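Local structure of replicase polyprotein 1a (Avian infectious bronchitis virus, 3LD1) at residues Gln38-Asn43 / Lys48-Glu53. The protein is of unknown precise function but represents a portion of non-structural protein 2, a product of the coronavirus replicase polyprotein. The protein carries 3 engineered substitutions. Numbering follows the deposited sequence.
Sequences QKFDRN and KQFKFE
A helix-turn-strand (alpha-beta) unit, in which helix 30-46 is followed by strand 50-54, the outermost strand of a mixed four-stranded sheet, is joined here by an aromatic cluster of F40, F50 and F52. Helix and strand segments run in roughly opposite directions, at 141°. No hydrogen bond joins them directly. With CG anti to the backbone N (chi1 164°), the F40 ring is carried toward the strand, where it meets both F50 and F52. The edge of F50 points toward the face of F40 in an offset edge-to-face pair, with F40 CD1 4.0 Å from F50 CE2. The F52 ring lies obliquely to F40, and F40 CE1 stands over the centre of its face, 3.9 Å from F52 CE1. F20 and L61, the latter on strand 57-64, also pack on F40. Near the end of the helix, the N43 amide stacks on F50, 25° from parallel to the ring, with N43 ND2 3.4 Å from F50 CD2. A water oxygen lies 2.7 Å from N43 O and 2.7 Å from K48 O, placed to bridge the two carbonyls. N43 O also accepts a hydrogen bond from T46 OG1. N43 CB lies over the same F50 face as its amide, in a CH-pi contact 3.3 Å from the ring centroid.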
ATOM      1  N   GLN A  38       1.724  -0.283 -18.507  1.00 44.19           N
ATOM      2  CA  GLN A  38       2.799  -1.288 -18.513  1.00 46.55           C
ATOM      3  C   GLN A  38       2.619  -2.269 -19.689  1.00 45.40           C
ATOM      4  O   GLN A  38       3.558  -2.513 -20.433  1.00 46.64           O
ATOM      5  CB  GLN A  38       2.936  -1.976 -17.128  1.00 45.98           C
ATOM      6  CG  GLN A  38       3.388  -3.441 -17.223  1.00 46.47           C
ATOM      7  CD  GLN A  38       3.059  -4.251 -15.916  1.00 49.81           C
ATOM      8  OE1 GLN A  38       3.700  -4.090 -14.840  1.00 45.58           O
ATOM      9  NE2 GLN A  38       2.029  -5.118 -16.019  1.00 56.16           N
ATOM     10  N   LYS A  39       1.411  -2.785 -19.895  1.00 44.69           N
ATOM     11  CA  LYS A  39       1.147  -3.697 -21.072  1.00 44.09           C
ATOM     12  C   LYS A  39       1.517  -3.031 -22.399  1.00 42.60           C
ATOM     13  O   LYS A  39       2.054  -3.625 -23.363  1.00 40.73           O
ATOM     14  CB  LYS A  39      -0.346  -4.053 -21.110  1.00 43.34           C
ATOM     15  CG  LYS A  39      -0.792  -5.017 -22.198  1.00 46.07           C
ATOM     16  CD  LYS A  39      -2.276  -5.493 -21.915  1.00 45.00           C
ATOM     17  CE  LYS A  39      -2.681  -6.526 -22.974  1.00 51.72           C
ATOM     18  NZ  LYS A  39      -3.478  -7.663 -22.333  1.00 55.64           N
ATOM     19  N   PHE A  40       1.194  -1.760 -22.453  1.00 41.33           N
ATOM     20  CA  PHE A  40       1.398  -1.112 -23.714  1.00 42.18           C
ATOM     21  C   PHE A  40       2.913  -0.905 -23.939  1.00 41.64           C
ATOM     22  O   PHE A  40       3.446  -1.224 -25.013  1.00 42.07           O
ATOM     23  CB  PHE A  40       0.562   0.159 -23.757  1.00 42.43           C
ATOM     24  CG  PHE A  40       0.956   1.105 -24.837  1.00 45.52           C
ATOM     25  CD1 PHE A  40       0.228   1.165 -26.024  1.00 46.30           C
ATOM     26  CD2 PHE A  40       2.053   1.975 -24.671  1.00 46.18           C
ATOM     27  CE1 PHE A  40       0.579   2.100 -27.050  1.00 44.07           C
ATOM     28  CE2 PHE A  40       2.413   2.896 -25.664  1.00 43.73           C
ATOM     29  CZ  PHE A  40       1.672   2.963 -26.858  1.00 45.43           C
ATOM     30  N   ASP A  41       3.633  -0.443 -22.923  1.00 40.58           N
ATOM     31  CA  ASP A  41       5.071  -0.312 -23.130  1.00 40.82           C
ATOM     32  C   ASP A  41       5.687  -1.650 -23.477  1.00 40.16           C
ATOM     33  O   ASP A  41       6.594  -1.665 -24.241  1.00 39.35           O
ATOM     34  CB  ASP A  41       5.772   0.213 -21.891  1.00 39.48           C
ATOM     35  CG  ASP A  41       5.175   1.483 -21.395  1.00 41.54           C
ATOM     36  OD1 ASP A  41       4.473   2.258 -22.191  1.00 38.04           O
ATOM     37  OD2 ASP A  41       5.400   1.713 -20.161  1.00 39.92           O
ATOM     38  N   ARG A  42       5.236  -2.747 -22.864  1.00 40.31           N
ATOM     39  CA  ARG A  42       5.791  -4.063 -23.208  1.00 41.55           C
ATOM     40  C   ARG A  42       5.518  -4.419 -24.652  1.00 40.89           C
ATOM     41  O   ARG A  42       6.415  -4.908 -25.349  1.00 40.77           O
ATOM     42  CB  ARG A  42       5.190  -5.190 -22.381  1.00 42.42           C
ATOM     43  CG  ARG A  42       5.554  -5.236 -20.957  1.00 46.25           C
ATOM     44  CD  ARG A  42       4.926  -6.492 -20.323  1.00 53.23           C
ATOM     45  NE  ARG A  42       5.330  -6.645 -18.910  1.00 64.07           N
ATOM     46  CZ  ARG A  42       4.534  -6.978 -17.875  1.00 67.63           C
ATOM     47  NH1 ARG A  42       3.224  -7.105 -18.033  1.00 69.54           N
ATOM     48  NH2 ARG A  42       5.048  -7.134 -16.652  1.00 68.35           N
ATOM     49  N   ASN A  43       4.281  -4.178 -25.088  1.00 40.62           N
ATOM     50  CA  ASN A  43       3.850  -4.492 -26.458  1.00 41.85           C
ATOM     51  C   ASN A  43       4.781  -3.846 -27.446  1.00 41.90           C
ATOM     52  O   ASN A  43       5.202  -4.470 -28.412  1.00 41.55           O
ATOM     53  CB  ASN A  43       2.427  -3.981 -26.741  1.00 41.36           C
ATOM     54  CG  ASN A  43       1.356  -5.001 -26.424  1.00 43.76           C
ATOM     55  OD1 ASN A  43       1.597  -6.190 -26.574  1.00 47.14           O
ATOM     56  ND2 ASN A  43       0.145  -4.539 -26.026  1.00 40.71           N
ATOM     57  N   LYS A  48       6.349  -6.912 -32.271  1.00 52.16           N
ATOM     58  CA  LYS A  48       5.261  -7.588 -32.895  1.00 53.52           C
ATOM     59  C   LYS A  48       4.083  -6.586 -33.034  1.00 53.58           C
ATOM     60  O   LYS A  48       3.815  -5.715 -32.157  1.00 52.60           O
ATOM     61  CB  LYS A  48       4.869  -8.801 -32.055  1.00 53.82           C
ATOM     62  CG  LYS A  48       3.374  -9.134 -32.138  1.00 58.19           C
ATOM     63  CD  LYS A  48       3.120 -10.660 -32.368  1.00 61.99           C
ATOM     64  CE  LYS A  48       1.623 -10.998 -32.163  1.00 61.84           C
ATOM     65  NZ  LYS A  48       1.571 -12.488 -31.936  1.00 62.21           N
ATOM     66  N   GLN A  49       3.407  -6.685 -34.163  1.00 52.50           N
ATOM     67  CA  GLN A  49       2.217  -5.950 -34.322  1.00 51.79           C
ATOM     68  C   GLN A  49       1.265  -6.183 -33.160  1.00 50.62           C
ATOM     69  O   GLN A  49       1.248  -7.256 -32.576  1.00 51.60           O
ATOM     70  CB  GLN A  49       1.588  -6.387 -35.596  1.00 51.90           C
ATOM     71  CG  GLN A  49       0.364  -5.577 -35.912  1.00 56.44           C
ATOM     72  CD  GLN A  49      -0.455  -6.230 -36.997  1.00 57.36           C
ATOM     73  OE1 GLN A  49       0.015  -6.355 -38.115  1.00 54.01           O
ATOM     74  NE2 GLN A  49      -1.660  -6.698 -36.652  1.00 58.90           N
ATOM     75  N   PHE A  50       0.502  -5.167 -32.799  1.00 49.56           N
ATOM     76  CA  PHE A  50      -0.498  -5.298 -31.762  1.00 48.34           C
ATOM     77  C   PHE A  50      -1.440  -4.103 -31.895  1.00 49.41           C
ATOM     78  O   PHE A  50      -1.128  -3.107 -32.586  1.00 49.04           O
ATOM     79  CB  PHE A  50       0.158  -5.297 -30.397  1.00 48.89           C
ATOM     80  CG  PHE A  50       0.717  -3.938 -29.959  1.00 47.07           C
ATOM     81  CD1 PHE A  50       2.016  -3.524 -30.350  1.00 49.81           C
ATOM     82  CD2 PHE A  50      -0.022  -3.106 -29.118  1.00 42.97           C
ATOM     83  CE1 PHE A  50       2.566  -2.250 -29.931  1.00 47.38           C
ATOM     84  CE2 PHE A  50       0.475  -1.827 -28.682  1.00 45.85           C
ATOM     85  CZ  PHE A  50       1.770  -1.392 -29.078  1.00 47.36           C
ATOM     86  N   LYS A  51      -2.582  -4.192 -31.229  1.00 49.51           N
ATOM     87  CA  LYS A  51      -3.636  -3.237 -31.400  1.00 51.06           C
ATOM     88  C   LYS A  51      -3.556  -2.076 -30.422  1.00 51.15           C
ATOM     89  O   LYS A  51      -3.123  -2.255 -29.303  1.00 52.95           O
ATOM     90  CB  LYS A  51      -4.953  -3.923 -31.108  1.00 51.38           C
ATOM     91  CG  LYS A  51      -5.463  -4.855 -32.234  1.00 54.24           C
ATOM     92  CD  LYS A  51      -6.863  -5.434 -31.767  1.00 52.18           C
ATOM     93  CE  LYS A  51      -7.248  -6.668 -32.586  1.00 51.88           C
ATOM     94  NZ  LYS A  51      -8.661  -6.410 -32.979  1.00 50.73           N
ATOM     95  N   PHE A  52      -4.076  -0.913 -30.798  1.00 50.19           N
ATOM     96  CA  PHE A  52      -4.142   0.195 -29.896  1.00 48.76           C
ATOM     97  C   PHE A  52      -5.495   0.904 -30.040  1.00 50.28           C
ATOM     98  O   PHE A  52      -5.726   1.662 -30.961  1.00 51.28           O
ATOM     99  CB  PHE A  52      -2.923   1.075 -30.170  1.00 47.76           C
ATOM    100  CG  PHE A  52      -2.783   2.283 -29.277  1.00 44.19           C
ATOM    101  CD1 PHE A  52      -3.181   2.257 -27.923  1.00 40.84           C
ATOM    102  CD2 PHE A  52      -2.233   3.483 -29.813  1.00 38.91           C
ATOM    103  CE1 PHE A  52      -3.034   3.436 -27.083  1.00 39.30           C
ATOM    104  CE2 PHE A  52      -2.106   4.665 -28.997  1.00 36.40           C
ATOM    105  CZ  PHE A  52      -2.497   4.631 -27.631  1.00 38.39           C
ATOM    106  N   GLU A  53      -6.421   0.584 -29.157  1.00 50.63           N
ATOM    107  CA  GLU A  53      -7.637   1.317 -29.048  1.00 51.87           C
ATOM    108  C   GLU A  53      -7.452   2.835 -28.720  1.00 51.69           C
ATOM    109  O   GLU A  53      -7.254   3.202 -27.557  1.00 52.91           O
ATOM    110  CB  GLU A  53      -8.561   0.603 -28.027  1.00 52.39           C
ATOM    111  CG  GLU A  53      -9.685  -0.106 -28.703  1.00 57.82           C
ATOM    112  CD  GLU A  53     -10.444   0.852 -29.730  1.00 67.04           C
ATOM    113  OE1 GLU A  53     -10.912   1.982 -29.348  1.00 68.22           O
ATOM    114  OE2 GLU A  53     -10.541   0.490 -30.945  1.00 70.74           O
TER
HETATM  115  O   HOH W   1       5.692  -4.153 -31.097  1.00 44.83           O